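Long-range contacts in prophage MuSo2, 43 kDa tail protein (Shewanella oneidensis, PDB 3CDD), which probably forms part of the trimeric baseplate hub of a Mu-like phage tail, like the related baseplate assembly protein GpP of phage Mu: residues 17-22 with 35-40; 212-217 with 250-255. All blocks are in the same frame, centred on the assembly; numbering follows the deposited sequence. Where two conformers were deposited one is given.

Contact 1 (17-22 with 35-40); sequences QGWTKI and FDLEMT
A classic beta bulge opens the antiparallel hairpin of strands 21-27 and 34-42, with T20 and K21 both set against E38. E38 O accepts from both residues: T20 N lies in its carbonyl plane at 2.8 Å, whereas K21 N, at 3.1 Å, is tilted 26° from it. E38 N returns a bond to K21 O, and regular pairing follows with I22 opposite L37. T20 OG1 is turned between its own backbone N and carbonyl carbon (chi1 52°). Held this close to the backbone, it accepts from T40 N at 3.0 Å, and threonine thereby adds a side-chain bond beyond the bulge, where the strand pairing ends.

Within the N-terminal GpP-like domain, one side of this hairpin turns inward, and there W19 is sandwiched. The methyl CE of M39, a selenomethionine, makes a CH-pi contact 3.6 Å from the centroid of the six-membered ring, and its selenium, set obliquely, a Met-aromatic one. On the opposite face L37 CD2 makes a second CH-pi contact, 3.5 Å from the centroid of the five-membered ring, while E38 C lies in plane at the edge. The broad indole offers a flat face to each of L37 and M39, two residues apart on one strand, and its NE1 is satisfied by Y16 O. Toward solvent, K21 bends at chi3 (68°) and forms a long salt bridge, NZ to E38 OE1 3.6 Å; one water joins K21 NZ to E38 OE2.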
loop_
_atom_site.group_PDB
_atom_site.type_symbol
_atom_site.label_atom_id
_atom_site.label_comp_id
_atom_site.label_asym_id
_atom_site.label_seq_id
_atom_site.Cartn_x
_atom_site.Cartn_y
_atom_site.Cartn_z
ATOM N N GLN A 17 12.925 10.177 31.283
ATOM C CA GLN A 17 13.227 8.795 31.567
ATOM C C GLN A 17 11.932 8.170 32.053
ATOM O O GLN A 17 11.043 8.869 32.544
ATOM C CB GLN A 17 14.324 8.703 32.643
ATOM C CG GLN A 17 14.911 7.306 32.838
ATOM C CD GLN A 17 14.179 6.482 33.909
ATOM O OE1 GLN A 17 13.494 7.027 34.786
ATOM N NE2 GLN A 17 14.329 5.162 33.836
ATOM N N GLY A 18 11.819 6.858 31.911
ATOM C CA GLY A 18 10.664 6.146 32.436
ATOM C C GLY A 18 9.674 5.817 31.347
ATOM O O GLY A 18 8.507 5.538 31.628
ATOM N N TRP A 19 10.150 5.852 30.104
ATOM C CA TRP A 19 9.354 5.498 28.937
ATOM C C TRP A 19 8.836 4.078 29.081
ATOM O O TRP A 19 9.490 3.233 29.711
ATOM C CB TRP A 19 10.197 5.650 27.664
ATOM C CG TRP A 19 10.689 7.074 27.453
ATOM C CD1 TRP A 19 11.895 7.598 27.848
ATOM C CD2 TRP A 19 9.968 8.156 26.833
ATOM N NE1 TRP A 19 11.976 8.936 27.496
ATOM C CE2 TRP A 19 10.808 9.299 26.868
ATOM C CE3 TRP A 19 8.695 8.271 26.250
ATOM C CZ2 TRP A 19 10.412 10.540 26.340
ATOM C CZ3 TRP A 19 8.303 9.506 25.720
ATOM C CH2 TRP A 19 9.161 10.620 25.770
ATOM N N THR A 20 7.653 3.829 28.528
ATOM C CA THR A 20 7.017 2.532 28.638
ATOM C C THR A 20 7.259 1.687 27.376
ATOM O O THR A 20 7.127 0.468 27.427
ATOM C CB THR A 20 5.483 2.639 28.923
ATOM O OG1 THR A 20 4.872 3.505 27.968
ATOM C CG2 THR A 20 5.206 3.152 30.336
ATOM N N LYS A 21 7.616 2.349 26.269
ATOM C CA LYS A 21 8.008 1.658 25.043
ATOM C C LYS A 21 9.053 2.472 24.268
ATOM O O LYS A 21 8.860 3.664 24.008
ATOM C CB LYS A 21 6.782 1.371 24.168
ATOM C CG LYS A 21 6.996 0.321 23.075
ATOM C CD LYS A 21 5.692 0.117 22.290
ATOM C CE LYS A 21 5.334 1.366 21.468
ATOM N NZ LYS A 21 4.068 1.173 20.659
ATOM N N ILE A 22 10.171 1.834 23.923
ATOM C CA ILE A 22 11.283 2.497 23.212
ATOM C C ILE A 22 11.643 1.615 22.029
ATOM O O ILE A 22 11.761 0.396 22.200
ATOM C CB ILE A 22 12.514 2.638 24.146
ATOM C CG1 ILE A 22 12.131 3.420 25.405
ATOM C CG2 ILE A 22 13.762 3.275 23.394
ATOM C CD1 ILE A 22 13.211 3.490 26.474
ATOM N N PHE A 35 13.958 6.796 15.806
ATOM C CA PHE A 35 13.596 6.539 17.191
ATOM C C PHE A 35 12.098 6.754 17.410
ATOM O O PHE A 35 11.479 7.564 16.737
ATOM C CB PHE A 35 14.454 7.356 18.191
ATOM C CG PHE A 35 14.252 8.852 18.126
ATOM C CD1 PHE A 35 13.279 9.475 18.922
ATOM C CD2 PHE A 35 15.059 9.643 17.319
ATOM C CE1 PHE A 35 13.087 10.838 18.896
ATOM C CE2 PHE A 35 14.873 11.045 17.286
ATOM C CZ PHE A 35 13.884 11.631 18.061
ATOM N N ASP A 36 11.524 6.006 18.352
ATOM C CA ASP A 36 10.130 6.172 18.767
ATOM C C ASP A 36 10.073 5.885 20.266
ATOM O O ASP A 36 10.477 4.803 20.716
ATOM C CB ASP A 36 9.219 5.197 18.014
ATOM C CG ASP A 36 7.859 5.810 17.607
ATOM O OD1 ASP A 36 7.231 6.586 18.375
ATOM O OD2 ASP A 36 7.412 5.489 16.484
ATOM N N LEU A 37 9.586 6.859 21.033
ATOM C CA LEU A 37 9.469 6.725 22.472
ATOM C C LEU A 37 8.065 7.044 22.893
ATOM O O LEU A 37 7.478 8.035 22.421
ATOM C CB LEU A 37 10.473 7.606 23.206
ATOM C CG LEU A 37 11.899 7.087 23.059
ATOM C CD1 LEU A 37 12.579 7.809 21.901
ATOM C CD2 LEU A 37 12.702 7.267 24.327
ATOM N N GLU A 38 7.516 6.181 23.738
ATOM C CA GLU A 38 6.162 6.330 24.210
ATOM C C GLU A 38 6.084 6.139 25.729
ATOM O O GLU A 38 6.770 5.282 26.300
ATOM C CB GLU A 38 5.265 5.336 23.492
ATOM C CG GLU A 38 3.816 5.405 23.886
ATOM C CD GLU A 38 3.007 4.350 23.165
ATOM O OE1 GLU A 38 3.109 3.152 23.532
ATOM O OE2 GLU A 38 2.295 4.719 22.213
HETATM N N MSE A 39 5.243 6.953 26.369
HETATM C CA MSE A 39 4.958 6.843 27.808
HETATM C C MSE A 39 3.444 6.817 27.980
HETATM O O MSE A 39 2.769 7.796 27.662
HETATM C CB MSE A 39 5.566 8.038 28.551
HETATM C CG MSE A 39 6.040 7.777 29.993
HETATM SE SE MSE A 39 6.751 9.453 30.728
HETATM C CE MSE A 39 8.407 9.732 29.748
ATOM N N THR A 40 2.919 5.703 28.475
ATOM C CA THR A 40 1.467 5.504 28.698
ATOM C C THR A 40 1.114 5.414 30.186
ATOM O O THR A 40 1.546 4.496 30.895
ATOM C CB THR A 40 0.957 4.245 27.949
ATOM O OG1 THR A 40 1.298 4.351 26.566
ATOM C CG2 THR A 40 -0.561 4.042 28.093
HETATM O O HOH W 1 3.590 2.531 26.147
HETATM O O HOH W 2 7.755 3.506 21.095
HETATM O O HOH W 3 3.549 4.250 19.878
#

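Contact 2 (212-217 with 250-255); sequences SKFTIK and RPLIIV
S212 and R250 meet where the two strands begin. R250 N donates to S212 OG at 2.7 Å, and S212 N donates to R250 O. The serine hydroxyl is rotated between its backbone N and carbonyl carbon (chi1 56°), which holds OG close to its own backbone and facing R250 N; the short side chain lets it accept there.

Farther on, main-chain bonds run both ways: L252 N to K213 O, T215 N to L252 O, I254 N to T215 O and K217 N to I254 O, all between 2.8 and 2.9 Å.

Apolar contacts favour the face bearing F214, L252, I216 and I254. I216 and I254 run alongside each other in the same direction, with I216 CD1 3.6 Å from I254 CB; L252 CD2 lies 4.0 Å from F214 CE2, oblique to the ring. F214 rests against E272, R273 and S276 of helix 262-278, and I254 against E272, which covers their apolar bulk. On the other face the bent chain of K217 passes obliquely over I253.

R250 NH1 forms salt bridges with D101 and D104 of the second subunit, and its NE bonds R210 O. The two segments form the parallel pair of a mixed three-stranded sheet, 239-242, 213-217 and 251-255, with helix 262-278 packed on one face and the second subunit meeting segment 250-255.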
loop_
_atom_site.group_PDB
_atom_site.type_symbol
_atom_site.label_atom_id
_atom_site.label_comp_id
_atom_site.label_asym_id
_atom_site.label_seq_id
_atom_site.Cartn_x
_atom_site.Cartn_y
_atom_site.Cartn_z
ATOM N N SER A 212 18.994 -16.720 -13.022
ATOM C CA SER A 212 20.163 -17.492 -13.450
ATOM C C SER A 212 21.115 -16.673 -14.303
ATOM O O SER A 212 22.319 -16.932 -14.337
ATOM C CB SER A 212 19.745 -18.758 -14.214
ATOM O OG SER A 212 18.916 -18.447 -15.319
ATOM N N LYS A 213 20.559 -15.687 -14.999
ATOM C CA LYS A 213 21.324 -14.841 -15.908
ATOM C C LYS A 213 20.730 -13.436 -15.968
ATOM O O LYS A 213 19.525 -13.270 -16.175
ATOM C CB LYS A 213 21.350 -15.470 -17.300
ATOM C CG LYS A 213 22.452 -14.904 -18.212
ATOM C CD LYS A 213 22.542 -15.679 -19.513
ATOM C CE LYS A 213 23.569 -16.800 -19.409
ATOM N NZ LYS A 213 23.693 -17.592 -20.666
ATOM N N PHE A 214 21.575 -12.430 -15.744
ATOM C CA PHE A 214 21.174 -11.031 -15.904
ATOM C C PHE A 214 21.778 -10.492 -17.199
ATOM O O PHE A 214 23.006 -10.396 -17.308
ATOM C CB PHE A 214 21.654 -10.172 -14.723
ATOM C CG PHE A 214 21.003 -10.501 -13.405
ATOM C CD1 PHE A 214 21.470 -11.558 -12.623
ATOM C CD2 PHE A 214 19.948 -9.735 -12.925
ATOM C CE1 PHE A 214 20.873 -11.872 -11.382
ATOM C CE2 PHE A 214 19.343 -10.038 -11.694
ATOM C CZ PHE A 214 19.815 -11.110 -10.921
ATOM N N THR A 215 20.928 -10.172 -18.178
ATOM C CA THR A 215 21.376 -9.538 -19.418
ATOM C C THR A 215 21.072 -8.042 -19.359
ATOM O O THR A 215 19.909 -7.637 -19.250
ATOM C CB THR A 215 20.691 -10.152 -20.649
ATOM O OG1 THR A 215 19.288 -10.241 -20.405
ATOM C CG2 THR A 215 21.206 -11.548 -20.923
ATOM N N ILE A 216 22.123 -7.224 -19.411
ATOM C CA ILE A 216 21.989 -5.765 -19.357
ATOM C C ILE A 216 22.213 -5.175 -20.742
ATOM O O ILE A 216 23.255 -5.409 -21.351
ATOM C CB ILE A 216 22.975 -5.122 -18.331
ATOM C CG1 ILE A 216 22.728 -5.659 -16.904
ATOM C CG2 ILE A 216 22.919 -3.590 -18.390
ATOM C CD1 ILE A 216 21.317 -5.465 -16.343
ATOM N N LYS A 217 21.228 -4.417 -21.225
ATOM C CA LYS A 217 21.264 -3.827 -22.565
ATOM C C LYS A 217 21.321 -2.307 -22.480
ATOM O O LYS A 217 20.583 -1.694 -21.703
ATOM C CB LYS A 217 20.022 -4.238 -23.363
ATOM C CG LYS A 217 19.767 -5.729 -23.407
ATOM C CD LYS A 217 19.934 -6.326 -24.788
ATOM C CE LYS A 217 18.603 -6.356 -25.557
ATOM N NZ LYS A 217 17.572 -7.223 -24.892
ATOM N N ARG A 250 16.355 -19.221 -15.476
ATOM C CA ARG A 250 15.547 -18.081 -15.051
ATOM C C ARG A 250 16.203 -16.795 -15.555
ATOM O O ARG A 250 16.985 -16.182 -14.820
ATOM C CB ARG A 250 15.409 -18.059 -13.503
ATOM C CG ARG A 250 14.298 -18.945 -12.939
ATOM C CD ARG A 250 14.256 -18.975 -11.393
ATOM N NE ARG A 250 13.974 -17.665 -10.794
ATOM C CZ ARG A 250 12.760 -17.114 -10.678
ATOM N NH1 ARG A 250 11.652 -17.735 -11.125
ATOM N NH2 ARG A 250 12.636 -15.930 -10.111
ATOM N N PRO A 251 15.938 -16.411 -16.826
ATOM C CA PRO A 251 16.552 -15.207 -17.365
ATOM C C PRO A 251 15.863 -13.884 -17.017
ATOM O O PRO A 251 14.632 -13.793 -17.032
ATOM C CB PRO A 251 16.483 -15.441 -18.876
ATOM C CG PRO A 251 15.254 -16.248 -19.067
ATOM C CD PRO A 251 15.108 -17.101 -17.844
ATOM N N LEU A 252 16.679 -12.870 -16.739
ATOM C CA LEU A 252 16.225 -11.491 -16.633
ATOM C C LEU A 252 16.989 -10.539 -17.576
ATOM O O LEU A 252 18.200 -10.358 -17.444
ATOM C CB LEU A 252 16.323 -10.982 -15.190
ATOM C CG LEU A 252 15.535 -9.706 -14.898
ATOM C CD1 LEU A 252 14.037 -9.974 -15.028
ATOM C CD2 LEU A 252 15.863 -9.154 -13.526
ATOM N N ILE A 253 16.252 -9.929 -18.502
ATOM C CA ILE A 253 16.762 -8.881 -19.396
ATOM C C ILE A 253 16.404 -7.489 -18.855
ATOM O O ILE A 253 15.254 -7.251 -18.476
ATOM C CB ILE A 253 16.188 -9.023 -20.844
ATOM C CG1 ILE A 253 16.438 -10.436 -21.402
ATOM C CG2 ILE A 253 16.759 -7.936 -21.754
ATOM C CD1 ILE A 253 15.745 -10.744 -22.726
ATOM N N ILE A 254 17.377 -6.572 -18.842
ATOM C CA ILE A 254 17.174 -5.222 -18.293
ATOM C C ILE A 254 17.803 -4.116 -19.154
ATOM O O ILE A 254 18.998 -4.161 -19.448
ATOM C CB ILE A 254 17.735 -5.109 -16.843
ATOM C CG1 ILE A 254 16.956 -6.004 -15.876
ATOM C CG2 ILE A 254 17.711 -3.655 -16.347
ATOM C CD1 ILE A 254 17.612 -6.185 -14.539
ATOM N N VAL A 255 16.994 -3.133 -19.557
ATOM C CA VAL A 255 17.521 -1.870 -20.105
ATOM C C VAL A 255 17.970 -0.935 -18.970
ATOM O O VAL A 255 17.243 -0.730 -17.991
ATOM C CB VAL A 255 16.501 -1.126 -21.018
ATOM C CG1 VAL A 255 16.499 -1.710 -22.425
ATOM C CG2 VAL A 255 15.092 -1.135 -20.412
#

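In the fold
Contacts 1 and 2 lie on opposite sides of the chain's centre, their own centres about 47 Å apart, and share no strand. Both are partly buried. Contact 1 ties together neighbouring antiparallel strands of a hairpin, whereas contact 2 pairs parallel segments that are separated by 32 residues and include the central strand of a three-stranded sheet. CH-pi contacts on a tryptophan and a water-linked lysine-glutamate pair mark contact 1, with L9 of strand 7-11 beside its buried indole; contact 2 relies on regular backbone bonding and an aromatic and aliphatic face partly covered by a helix. No other chain touches contact 1, while segment 250-255 of contact 2 also meets a second subunit.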